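Local coordinates for decapping and exoribonuclease protein 1 (Kluyveromyces lactis, PDB 4GPS) that removes NAD caps and other 5' caps from RNA and degrades RNA from its 5' end, with the help of a divalent metal cation, at residues 117-120 with 124-127; 236-241 with 294-299; 100-103 with 107-110; 310-315 with 366-371. One frame throughout, in Å; residues are numbered along the deposited sequence.

How the interactions relate
Along the chain the contacts come in the order interaction 3, interaction 1, interaction 2, interaction 4, all within the RAI1-like PD-(D/E)XK nuclease range. Interaction 3 sits where strand 100-103 leads into the loop before helix 114-122, the helix of interaction 1 at the surface; their centres are about 28 Å apart. Interactions 2 and 4 are the pair that touch, with centres about 19 Å apart: strand 290-297 is followed directly by helix 305-319, and Lys295 packs on Met314. Interaction 2 holds metal- and substrate-site residues, and interaction 4 packs the helix that follows that strand. Interactions 3 and 4 lie on opposite sides of the chain's centre, about 32 Å apart.

Interaction 1 (117-120 with 124-127); sequences CTYI and KWEN
Tyr119 and Trp125 lay their rings one over the other in an offset stack. The phenol and the six-membered ring of the indole have centroids 4.0 Å apart and planes tilted by 16°, with CD1 of Tyr119 above the CD2-CE2 bond shared by the two indole rings and CE1 of Tyr119 shifted out to 3.3 Å from NE1 of Trp125. The CB of Tyr119 adds a CH-pi contact over the six-membered ring, 4.0 Å from its centroid. Although Trp125 leaves the backbone away from the helix, CG lies anti to its own carbonyl carbon (chi1 -62°), which lets the indole swing back over the phenol. Phe134 also meets this indole, with its ring nearly parallel to it.

Backbone contacts are slighter. Lys124 N gives a weak, bent hydrogen bond to Tyr119 O (3.4 Å, 122° at the hydrogen), and Tyr119 CA directs its hydrogen at Lys124 O, 3.6 Å away.

The polar link runs through water. One water donates to Glu126 OE2 at 2.8 Å and lies 2.7 Å from Thr118 OG1, a hydroxyl that is also hydrogen-bonded to Pro114 O. Beside this bridge the methyl CG2 of Thr118 meets CG of Glu126.

Replacing Trp125 with a serine would probably strip the Tyr119 ring of its stacking partner and leave it freer to turn.

With one weak direct hydrogen bond and one water bridge, the loop following helix 114-122 is probably held to it mainly by the aromatic stack, while the carboxylate of Glu126 is tied in by solvent at the protein surface.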
loop_
_atom_site.group_PDB
_atom_site.type_symbol
_atom_site.label_atom_id
_atom_site.label_comp_id
_atom_site.label_asym_id
_atom_site.label_seq_id
_atom_site.Cartn_x
_atom_site.Cartn_y
_atom_site.Cartn_z
ATOM N N CYS A 117 13.291 -18.328 4.310
ATOM C CA CYS A 117 14.330 -17.319 4.020
ATOM C C CYS A 117 15.452 -17.991 3.266
ATOM O O CYS A 117 16.026 -17.413 2.334
ATOM C CB CYS A 117 14.911 -16.695 5.299
ATOM S SG CYS A 117 13.723 -15.854 6.362
ATOM N N THR A 118 15.767 -19.216 3.688
ATOM C CA THR A 118 16.813 -20.019 3.047
ATOM C C THR A 118 16.393 -20.365 1.597
ATOM O O THR A 118 17.199 -20.302 0.671
ATOM C CB THR A 118 17.091 -21.334 3.859
ATOM O OG1 THR A 118 17.714 -21.002 5.116
ATOM C CG2 THR A 118 17.988 -22.301 3.054
ATOM N N TYR A 119 15.135 -20.740 1.407
ATOM C CA TYR A 119 14.669 -21.026 0.077
ATOM C C TYR A 119 14.834 -19.790 -0.799
ATOM O O TYR A 119 15.212 -19.903 -1.947
ATOM C CB TYR A 119 13.199 -21.391 0.083
ATOM C CG TYR A 119 12.653 -21.537 -1.320
ATOM C CD1 TYR A 119 13.043 -22.614 -2.141
ATOM C CD2 TYR A 119 11.755 -20.602 -1.841
ATOM C CE1 TYR A 119 12.542 -22.747 -3.449
ATOM C CE2 TYR A 119 11.250 -20.731 -3.145
ATOM C CZ TYR A 119 11.649 -21.794 -3.930
ATOM O OH TYR A 119 11.165 -21.889 -5.204
ATOM N N ILE A 120 14.525 -18.610 -0.264
ATOM C CA ILE A 120 14.635 -17.389 -1.047
ATOM C C ILE A 120 16.082 -17.070 -1.401
ATOM O O ILE A 120 16.371 -16.647 -2.523
ATOM C CB ILE A 120 14.022 -16.188 -0.285
ATOM C CG1 ILE A 120 12.496 -16.315 -0.272
ATOM C CG2 ILE A 120 14.454 -14.854 -0.924
ATOM C CD1 ILE A 120 11.828 -15.394 0.706
ATOM N N LYS A 124 16.434 -22.569 -3.764
ATOM C CA LYS A 124 16.211 -24.010 -3.665
ATOM C C LYS A 124 15.918 -24.456 -2.245
ATOM O O LYS A 124 16.389 -23.855 -1.295
ATOM C CB LYS A 124 17.415 -24.783 -4.218
ATOM C CG LYS A 124 17.163 -25.194 -5.667
ATOM C CD LYS A 124 18.409 -25.652 -6.444
ATOM C CE LYS A 124 18.036 -25.956 -7.915
ATOM N NZ LYS A 124 19.232 -26.040 -8.804
ATOM N N TRP A 125 15.122 -25.507 -2.109
ATOM C CA TRP A 125 14.778 -26.022 -0.790
ATOM C C TRP A 125 15.929 -26.832 -0.187
ATOM O O TRP A 125 16.681 -27.472 -0.923
ATOM C CB TRP A 125 13.539 -26.920 -0.893
ATOM C CG TRP A 125 12.328 -26.213 -1.369
ATOM C CD1 TRP A 125 11.804 -26.238 -2.626
ATOM C CD2 TRP A 125 11.529 -25.301 -0.613
ATOM N NE1 TRP A 125 10.729 -25.384 -2.708
ATOM C CE2 TRP A 125 10.537 -24.796 -1.484
ATOM C CE3 TRP A 125 11.552 -24.859 0.718
ATOM C CZ2 TRP A 125 9.572 -23.866 -1.062
ATOM C CZ3 TRP A 125 10.585 -23.934 1.137
ATOM C CH2 TRP A 125 9.614 -23.452 0.244
ATOM N N GLU A 126 16.072 -26.809 1.137
ATOM C CA GLU A 126 17.118 -27.589 1.814
ATOM C C GLU A 126 17.025 -29.062 1.399
ATOM O O GLU A 126 18.027 -29.677 1.044
ATOM C CB GLU A 126 16.951 -27.519 3.324
ATOM C CG GLU A 126 17.115 -26.147 3.908
ATOM C CD GLU A 126 16.498 -26.041 5.292
ATOM O OE1 GLU A 126 16.884 -26.837 6.177
ATOM O OE2 GLU A 126 15.624 -25.166 5.486
ATOM N N ASN A 127 15.807 -29.606 1.456
ATOM C CA ASN A 127 15.520 -30.998 1.094
ATOM C C ASN A 127 14.019 -31.253 0.875
ATOM O O ASN A 127 13.203 -30.359 1.064
ATOM C CB ASN A 127 16.026 -31.923 2.192
ATOM C CG ASN A 127 15.580 -31.482 3.562
ATOM O OD1 ASN A 127 16.379 -30.973 4.355
ATOM N ND2 ASN A 127 14.292 -31.656 3.848
HETATM O O HOH W 1 16.878 -23.002 6.685
#

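Interaction 2 (236-241 with 294-299); sequences CYTGFA and IKSSVH
Thr238 is the first residue of helix segment 236-241 to meet the strand, and it does so through its hydroxyl. OG1 of Thr238 lies 3.1 Å from OG of Ser296 in a hydrogen bond in which either group could be the donor. The same threonine oxygen makes a weak bond to Ile235 O, one turn back on its own helix, so it is shared between helix and strand.

Gly239 follows, and here the two backbones come nearest, its CA 5.1 Å from that of Ser296. With no side chain on the glycine, Ser296 can bring its CB to 3.7 Å from Gly239 CA. The serine hydroxyl is placed by its first torsion: OG is anti to the backbone N (chi1 176°), which carries it past the glycine to Thr238.

On the strand, Ile294 and Lys295 belong to the site itself. Ile294 takes part in binding the divalent metal, and Lys295 probably binds substrate. Glu243 of helix 233-246 and Glu293 are further metal ligands, and the run Glu293-Ile294-Lys295 fits the EXK part of the PD-(D/E)XK signature.

Chemically, the contact is small: a single hydroxyl pair and a glycine surface allow helix 233-246 to lie close against strand 290-297, bringing Glu243 within range of the metal site. Neither of the two segments puts a charged group into the contact, although Arg331 of strand 325-331 packs beside it, on both Thr238 and Ser296.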
loop_
_atom_site.group_PDB
_atom_site.type_symbol
_atom_site.label_atom_id
_atom_site.label_comp_id
_atom_site.label_asym_id
_atom_site.label_seq_id
_atom_site.Cartn_x
_atom_site.Cartn_y
_atom_site.Cartn_z
ATOM N N CYS A 236 -9.775 -14.497 0.157
ATOM C CA CYS A 236 -9.212 -13.812 1.314
ATOM C C CYS A 236 -8.684 -14.813 2.367
ATOM O O CYS A 236 -7.620 -14.606 2.955
ATOM C CB CYS A 236 -10.264 -12.859 1.891
ATOM S SG CYS A 236 -9.865 -12.183 3.466
ATOM N N TYR A 237 -9.403 -15.911 2.572
ATOM C CA TYR A 237 -8.974 -16.935 3.511
ATOM C C TYR A 237 -7.703 -17.678 3.079
ATOM O O TYR A 237 -6.867 -18.000 3.920
ATOM C CB TYR A 237 -10.087 -17.957 3.734
ATOM C CG TYR A 237 -9.648 -19.112 4.598
ATOM C CD1 TYR A 237 -9.771 -19.064 5.987
ATOM C CD2 TYR A 237 -9.037 -20.225 4.035
ATOM C CE1 TYR A 237 -9.286 -20.101 6.787
ATOM C CE2 TYR A 237 -8.549 -21.254 4.814
ATOM C CZ TYR A 237 -8.673 -21.190 6.184
ATOM O OH TYR A 237 -8.170 -22.217 6.940
ATOM N N THR A 238 -7.550 -17.989 1.789
ATOM C CA THR A 238 -6.337 -18.704 1.361
ATOM C C THR A 238 -5.143 -17.767 1.554
ATOM O O THR A 238 -4.012 -18.224 1.715
ATOM C CB THR A 238 -6.391 -19.204 -0.135
ATOM O OG1 THR A 238 -5.782 -18.232 -0.988
ATOM C CG2 THR A 238 -7.834 -19.454 -0.589
ATOM N N GLY A 239 -5.418 -16.456 1.555
ATOM C CA GLY A 239 -4.393 -15.449 1.787
ATOM C C GLY A 239 -3.892 -15.520 3.231
ATOM O O GLY A 239 -2.680 -15.465 3.473
ATOM N N PHE A 240 -4.814 -15.650 4.193
ATOM C CA PHE A 240 -4.436 -15.770 5.604
ATOM C C PHE A 240 -3.683 -17.078 5.826
ATOM O O PHE A 240 -2.680 -17.095 6.542
ATOM C CB PHE A 240 -5.658 -15.724 6.533
ATOM C CG PHE A 240 -6.245 -14.349 6.682
ATOM C CD1 PHE A 240 -5.477 -13.305 7.193
ATOM C CD2 PHE A 240 -7.550 -14.084 6.260
ATOM C CE1 PHE A 240 -5.994 -12.010 7.278
ATOM C CE2 PHE A 240 -8.083 -12.798 6.336
ATOM C CZ PHE A 240 -7.305 -11.756 6.844
ATOM N N ALA A 241 -4.159 -18.162 5.206
ATOM C CA ALA A 241 -3.492 -19.449 5.323
ATOM C C ALA A 241 -2.062 -19.381 4.761
ATOM O O ALA A 241 -1.141 -19.960 5.329
ATOM C CB ALA A 241 -4.288 -20.529 4.598
ATOM N N ILE A 294 3.717 -10.691 1.915
ATOM C CA ILE A 294 3.203 -11.928 1.365
ATOM C C ILE A 294 1.889 -11.751 0.588
ATOM O O ILE A 294 0.925 -11.157 1.081
ATOM C CB ILE A 294 3.023 -12.922 2.529
ATOM C CG1 ILE A 294 4.383 -13.073 3.227
ATOM C CG2 ILE A 294 2.432 -14.266 2.040
ATOM C CD1 ILE A 294 4.364 -13.978 4.402
ATOM N N LYS A 295 1.879 -12.258 -0.640
ATOM C CA LYS A 295 0.699 -12.175 -1.508
ATOM C C LYS A 295 0.323 -13.576 -2.001
ATOM O O LYS A 295 1.195 -14.392 -2.355
ATOM C CB LYS A 295 0.966 -11.255 -2.718
ATOM C CG LYS A 295 1.162 -9.791 -2.381
ATOM C CD LYS A 295 -0.127 -9.159 -1.850
ATOM C CE LYS A 295 0.072 -7.716 -1.522
ATOM N NZ LYS A 295 -1.152 -7.098 -0.984
ATOM N N SER A 296 -0.975 -13.839 -1.991
ATOM C CA SER A 296 -1.534 -15.097 -2.457
ATOM C C SER A 296 -2.046 -14.841 -3.880
ATOM O O SER A 296 -2.767 -13.881 -4.115
ATOM C CB SER A 296 -2.695 -15.500 -1.554
ATOM O OG SER A 296 -3.322 -16.672 -2.024
ATOM N N SER A 297 -1.687 -15.691 -4.837
ATOM C CA SER A 297 -2.154 -15.464 -6.202
ATOM C C SER A 297 -2.282 -16.724 -7.055
ATOM O O SER A 297 -1.779 -17.794 -6.730
ATOM C CB SER A 297 -1.184 -14.501 -6.903
ATOM O OG SER A 297 -1.718 -13.973 -8.095
ATOM N N VAL A 298 -2.974 -16.578 -8.165
ATOM C CA VAL A 298 -3.081 -17.666 -9.111
ATOM C C VAL A 298 -2.036 -17.171 -10.163
ATOM O O VAL A 298 -1.736 -15.967 -10.193
ATOM C CB VAL A 298 -4.544 -17.705 -9.620
ATOM C CG1 VAL A 298 -4.658 -17.166 -10.991
ATOM C CG2 VAL A 298 -5.105 -19.090 -9.443
ATOM N N HIS A 299 -1.433 -18.046 -10.971
ATOM C CA HIS A 299 -0.453 -17.571 -11.965
ATOM C C HIS A 299 -0.987 -16.376 -12.776
ATOM O O HIS A 299 -2.155 -16.330 -13.154
ATOM C CB HIS A 299 0.020 -18.717 -12.882
ATOM C CG HIS A 299 1.091 -19.575 -12.256
ATOM N ND1 HIS A 299 2.376 -19.114 -12.020
ATOM C CD2 HIS A 299 1.052 -20.836 -11.758
ATOM C CE1 HIS A 299 3.075 -20.053 -11.405
ATOM N NE2 HIS A 299 2.296 -21.107 -11.234
#

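Interaction 3 (100-103 with 107-110); sequences TLLW and SRKP
Leu102 sets its CD1 methyl over one face of the Arg108 guanidinium. That methyl lies 3.5 Å from CZ and 3.6 Å from NE of Arg108; its modelled approach to NH2 is closer still, too close for the exact value to be trusted. The overlap is one of aliphatic carbon on a flat cation, with the two side chains slanting across each other. Leu102 has CG anti to its carbonyl carbon (chi1 -57°), and beyond it the leucine is extended, so that one methyl reaches out to the arginine. Arg108, stretched from CG to NE, comes up from the loop to meet it. At its far end NH1 forms a long, weak ion pair with Glu259, and the side chain also touches Ile95.

Nearer the backbone, Ser107 fits against the leucine. CB of Ser107 lies 3.3 Å from Leu102 O, and the CB of Leu102 is 4.0 Å from Ser107 CA. The serine hydroxyl turns to other partners, with hydrogen bonds to Asn91 OD1 and Asn104 O. Lys109 folds back alongside, its NZ giving a weak bond to Ser107 O at 3.3 Å.

Ser93 of strand 86-95 links the two segments: its backbone pairs with Leu102, its OG accepts from Arg108 N, and the Ser107 side chain rests on it. Strands 86-95 and 100-103 are antiparallel neighbours joined by a short loop, a beta-hairpin; after it the chain turns and crosses from its strands toward strands 259-268 and 273-285 on the way to helix 114-122.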
loop_
_atom_site.group_PDB
_atom_site.type_symbol
_atom_site.label_atom_id
_atom_site.label_comp_id
_atom_site.label_asym_id
_atom_site.label_seq_id
_atom_site.Cartn_x
_atom_site.Cartn_y
_atom_site.Cartn_z
ATOM N N THR A 100 -2.682 -3.378 23.893
ATOM C CA THR A 100 -1.344 -2.841 24.086
ATOM C C THR A 100 -0.551 -2.649 22.807
ATOM O O THR A 100 -0.587 -3.489 21.919
ATOM C CB THR A 100 -0.516 -3.789 24.969
ATOM O OG1 THR A 100 -1.087 -3.833 26.278
ATOM C CG2 THR A 100 0.926 -3.337 25.048
ATOM N N LEU A 101 0.170 -1.540 22.729
ATOM C CA LEU A 101 1.027 -1.283 21.591
ATOM C C LEU A 101 2.437 -1.313 22.161
ATOM O O LEU A 101 2.705 -0.641 23.161
ATOM C CB LEU A 101 0.771 0.102 21.008
ATOM C CG LEU A 101 -0.546 0.386 20.304
ATOM C CD1 LEU A 101 -0.637 1.868 19.996
ATOM C CD2 LEU A 101 -0.624 -0.452 19.034
ATOM N N LEU A 102 3.318 -2.116 21.583
ATOM C CA LEU A 102 4.697 -2.139 22.043
ATOM C C LEU A 102 5.473 -1.408 20.956
ATOM O O LEU A 102 5.499 -1.842 19.802
ATOM C CB LEU A 102 5.198 -3.577 22.190
ATOM C CG LEU A 102 4.342 -4.405 23.140
ATOM C CD1 LEU A 102 4.896 -5.813 23.230
ATOM C CD2 LEU A 102 4.331 -3.754 24.507
ATOM N N TRP A 103 6.112 -0.307 21.316
ATOM C CA TRP A 103 6.847 0.466 20.336
ATOM C C TRP A 103 8.311 0.123 20.150
ATOM O O TRP A 103 9.008 -0.249 21.098
ATOM C CB TRP A 103 6.779 1.966 20.656
ATOM C CG TRP A 103 5.405 2.543 20.569
ATOM C CD1 TRP A 103 4.465 2.554 21.548
ATOM C CD2 TRP A 103 4.798 3.137 19.414
ATOM N NE1 TRP A 103 3.307 3.124 21.080
ATOM C CE2 TRP A 103 3.486 3.490 19.771
ATOM C CE3 TRP A 103 5.241 3.402 18.110
ATOM C CZ2 TRP A 103 2.601 4.095 18.871
ATOM C CZ3 TRP A 103 4.376 3.993 17.221
ATOM C CH2 TRP A 103 3.065 4.340 17.606
ATOM N N SER A 107 8.783 -3.796 20.310
ATOM C CA SER A 107 7.894 -4.556 19.424
ATOM C C SER A 107 8.457 -5.927 19.025
ATOM O O SER A 107 9.682 -6.169 19.050
ATOM C CB SER A 107 7.584 -3.756 18.160
ATOM O OG SER A 107 8.734 -3.665 17.329
ATOM N N ARG A 108 7.544 -6.824 18.678
ATOM C CA ARG A 108 7.916 -8.172 18.250
ATOM C C ARG A 108 7.699 -8.219 16.747
ATOM O O ARG A 108 6.579 -8.045 16.270
ATOM C CB ARG A 108 7.036 -9.233 18.932
ATOM C CG ARG A 108 7.089 -9.162 20.452
ATOM C CD ARG A 108 5.849 -9.780 21.063
ATOM N NE ARG A 108 5.595 -9.253 22.399
ATOM C CZ ARG A 108 4.391 -9.231 22.966
ATOM N NH1 ARG A 108 3.342 -9.712 22.301
ATOM N NH2 ARG A 108 4.227 -8.721 24.187
ATOM N N LYS A 109 8.774 -8.443 16.004
ATOM C CA LYS A 109 8.693 -8.484 14.552
ATOM C C LYS A 109 8.335 -9.887 14.085
ATOM O O LYS A 109 8.991 -10.844 14.447
ATOM C CB LYS A 109 10.033 -8.058 13.945
ATOM C CG LYS A 109 10.882 -7.116 14.813
ATOM C CD LYS A 109 10.385 -5.691 14.780
ATOM C CE LYS A 109 11.444 -4.716 15.306
ATOM N NZ LYS A 109 11.601 -4.683 16.792
ATOM N N PRO A 110 7.278 -10.026 13.277
ATOM C CA PRO A 110 6.903 -11.368 12.799
ATOM C C PRO A 110 8.052 -11.898 11.924
ATOM O O PRO A 110 8.495 -11.233 10.977
ATOM C CB PRO A 110 5.618 -11.126 11.979
ATOM C CG PRO A 110 5.115 -9.821 12.478
ATOM C CD PRO A 110 6.387 -9.000 12.722
#

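Interaction 4 (310-315 with 366-371); sequences KLLRMW and YKFNPN
Trp315 presents one face of its indole to Pro370, the two side chains crossing at about a right angle. CB of Pro370 stands 3.6 Å from the centroid of the six-membered ring and only 6° off the ring normal, a well-centred CH-pi contact, while CH2 of Trp315 comes to 3.6 Å from Pro370 O. The indole NE1 is hydrogen-bonded to Thr79 OG1, which fixes the turn of the ring.

Leu312, one helical turn earlier, has CG anti to its backbone N (chi1 176°) and spreads its two methyls: CD1 to 3.8 Å from Pro370 CA, CD2 to 4.2 Å from Phe368 CB. CD2 lies at the edge of the Phe368 ring, whose far end leads away toward Thr305, Arg308 and Arg309.

Were Trp315 a leucine, Thr79 would probably lose the indole N-H and Pro370 the flat face under its CB.

Between Phe368 and Pro370 in the sequence, Asn369 turns away from helix 305-319, and its OD1 accepts from Asn371 N at 2.8 Å, in the carbonyl plane and on a lone pair. This is an N-cap bond with a proline in the first turn, so the buried contact sets the capped start of helix 370-393 against helix 305-319.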
loop_
_atom_site.group_PDB
_atom_site.type_symbol
_atom_site.label_atom_id
_atom_site.label_comp_id
_atom_site.label_asym_id
_atom_site.label_seq_id
_atom_site.Cartn_x
_atom_site.Cartn_y
_atom_site.Cartn_z
ATOM N N LYS A 310 -3.765 -5.716 -9.884
ATOM C CA LYS A 310 -3.132 -6.282 -8.701
ATOM C C LYS A 310 -1.607 -6.058 -8.719
ATOM O O LYS A 310 -1.028 -5.648 -7.712
ATOM C CB LYS A 310 -3.474 -7.781 -8.580
ATOM C CG LYS A 310 -2.743 -8.463 -7.472
ATOM C CD LYS A 310 -3.012 -9.963 -7.426
ATOM C CE LYS A 310 -4.417 -10.297 -6.962
ATOM N NZ LYS A 310 -4.579 -11.784 -6.927
ATOM N N LEU A 311 -0.971 -6.317 -9.860
ATOM C CA LEU A 311 0.472 -6.115 -10.002
ATOM C C LEU A 311 0.819 -4.636 -9.780
ATOM O O LEU A 311 1.753 -4.323 -9.040
ATOM C CB LEU A 311 0.946 -6.573 -11.384
ATOM C CG LEU A 311 0.844 -8.095 -11.593
ATOM C CD1 LEU A 311 0.902 -8.389 -13.063
ATOM C CD2 LEU A 311 1.967 -8.831 -10.847
ATOM N N LEU A 312 0.048 -3.722 -10.372
ATOM C CA LEU A 312 0.331 -2.301 -10.184
ATOM C C LEU A 312 0.162 -1.914 -8.713
ATOM O O LEU A 312 0.985 -1.198 -8.146
ATOM C CB LEU A 312 -0.591 -1.441 -11.064
ATOM C CG LEU A 312 -0.497 0.085 -10.911
ATOM C CD1 LEU A 312 0.918 0.533 -11.341
ATOM C CD2 LEU A 312 -1.608 0.795 -11.724
ATOM N N ARG A 313 -0.892 -2.415 -8.084
ATOM C CA ARG A 313 -1.169 -2.096 -6.697
ATOM C C ARG A 313 -0.026 -2.591 -5.816
ATOM O O ARG A 313 0.431 -1.906 -4.907
ATOM C CB ARG A 313 -2.506 -2.735 -6.300
ATOM C CG ARG A 313 -3.323 -1.905 -5.328
ATOM C CD ARG A 313 -4.734 -2.450 -5.106
ATOM N NE ARG A 313 -5.539 -1.440 -4.415
ATOM C CZ ARG A 313 -5.378 -1.158 -3.137
ATOM N NH1 ARG A 313 -4.478 -1.825 -2.451
ATOM N NH2 ARG A 313 -6.040 -0.175 -2.565
ATOM N N MET A 314 0.450 -3.781 -6.143
ATOM C CA MET A 314 1.538 -4.461 -5.444
ATOM C C MET A 314 2.790 -3.556 -5.526
ATOM O O MET A 314 3.479 -3.293 -4.532
ATOM C CB MET A 314 1.794 -5.775 -6.182
ATOM C CG MET A 314 2.252 -6.917 -5.398
ATOM S SD MET A 314 2.179 -8.450 -6.392
ATOM C CE MET A 314 0.425 -8.934 -6.148
ATOM N N TRP A 315 3.092 -3.116 -6.740
ATOM C CA TRP A 315 4.210 -2.242 -6.959
ATOM C C TRP A 315 4.036 -0.964 -6.122
ATOM O O TRP A 315 4.970 -0.563 -5.433
ATOM C CB TRP A 315 4.299 -1.881 -8.445
ATOM C CG TRP A 315 5.352 -0.842 -8.746
ATOM C CD1 TRP A 315 6.712 -1.044 -8.849
ATOM C CD2 TRP A 315 5.144 0.560 -8.900
ATOM N NE1 TRP A 315 7.351 0.145 -9.046
ATOM C CE2 TRP A 315 6.419 1.151 -9.083
ATOM C CE3 TRP A 315 4.004 1.385 -8.893
ATOM C CZ2 TRP A 315 6.586 2.535 -9.266
ATOM C CZ3 TRP A 315 4.174 2.767 -9.070
ATOM C CH2 TRP A 315 5.457 3.322 -9.253
ATOM N N TYR A 366 -4.814 3.853 -18.827
ATOM C CA TYR A 366 -3.452 4.317 -18.965
ATOM C C TYR A 366 -2.505 3.145 -19.054
ATOM O O TYR A 366 -1.347 3.260 -18.675
ATOM C CB TYR A 366 -3.085 5.217 -17.782
ATOM C CG TYR A 366 -4.024 6.372 -17.681
ATOM C CD1 TYR A 366 -5.167 6.293 -16.899
ATOM C CD2 TYR A 366 -3.819 7.522 -18.432
ATOM C CE1 TYR A 366 -6.098 7.338 -16.861
ATOM C CE2 TYR A 366 -4.746 8.584 -18.414
ATOM C CZ TYR A 366 -5.883 8.489 -17.626
ATOM O OH TYR A 366 -6.806 9.530 -17.603
ATOM N N LYS A 367 -3.003 2.026 -19.574
ATOM C CA LYS A 367 -2.222 0.788 -19.687
ATOM C C LYS A 367 -1.488 0.413 -18.379
ATOM O O LYS A 367 -0.411 -0.195 -18.411
ATOM C CB LYS A 367 -1.226 0.887 -20.836
ATOM C CG LYS A 367 -1.876 1.064 -22.187
ATOM C CD LYS A 367 -0.855 0.959 -23.295
ATOM C CE LYS A 367 -1.510 0.779 -24.659
ATOM N NZ LYS A 367 -0.510 0.285 -25.655
ATOM N N PHE A 368 -2.089 0.769 -17.237
ATOM C CA PHE A 368 -1.527 0.458 -15.915
ATOM C C PHE A 368 -0.011 0.727 -15.851
ATOM O O PHE A 368 0.784 -0.073 -15.336
ATOM C CB PHE A 368 -1.802 -1.010 -15.547
ATOM C CG PHE A 368 -3.229 -1.440 -15.753
ATOM C CD1 PHE A 368 -3.627 -2.036 -16.956
ATOM C CD2 PHE A 368 -4.183 -1.240 -14.756
ATOM C CE1 PHE A 368 -4.955 -2.425 -17.162
ATOM C CE2 PHE A 368 -5.507 -1.623 -14.948
ATOM C CZ PHE A 368 -5.894 -2.219 -16.162
ATOM N N ASN A 369 0.395 1.872 -16.371
ATOM C CA ASN A 369 1.802 2.213 -16.370
ATOM C C ASN A 369 2.204 2.810 -15.005
ATOM O O ASN A 369 1.669 3.846 -14.600
ATOM C CB ASN A 369 2.073 3.223 -17.499
ATOM C CG ASN A 369 3.551 3.392 -17.793
ATOM O OD1 ASN A 369 4.375 3.584 -16.891
ATOM N ND2 ASN A 369 3.894 3.338 -19.069
ATOM N N PRO A 370 3.166 2.180 -14.300
ATOM C CA PRO A 370 3.597 2.705 -12.999
ATOM C C PRO A 370 4.081 4.158 -13.102
ATOM O O PRO A 370 4.038 4.898 -12.117
ATOM C CB PRO A 370 4.741 1.787 -12.589
ATOM C CG PRO A 370 4.618 0.610 -13.492
ATOM C CD PRO A 370 4.042 1.096 -14.757
ATOM N N ASN A 371 4.550 4.565 -14.284
ATOM C CA ASN A 371 5.049 5.927 -14.442
ATOM C C ASN A 371 3.916 6.927 -14.492
ATOM O O ASN A 371 4.026 8.030 -13.954
ATOM C CB ASN A 371 5.936 6.033 -15.667
ATOM C CG ASN A 371 7.196 5.216 -15.523
ATOM O OD1 ASN A 371 7.331 4.139 -16.135
ATOM N ND2 ASN A 371 8.127 5.706 -14.701
#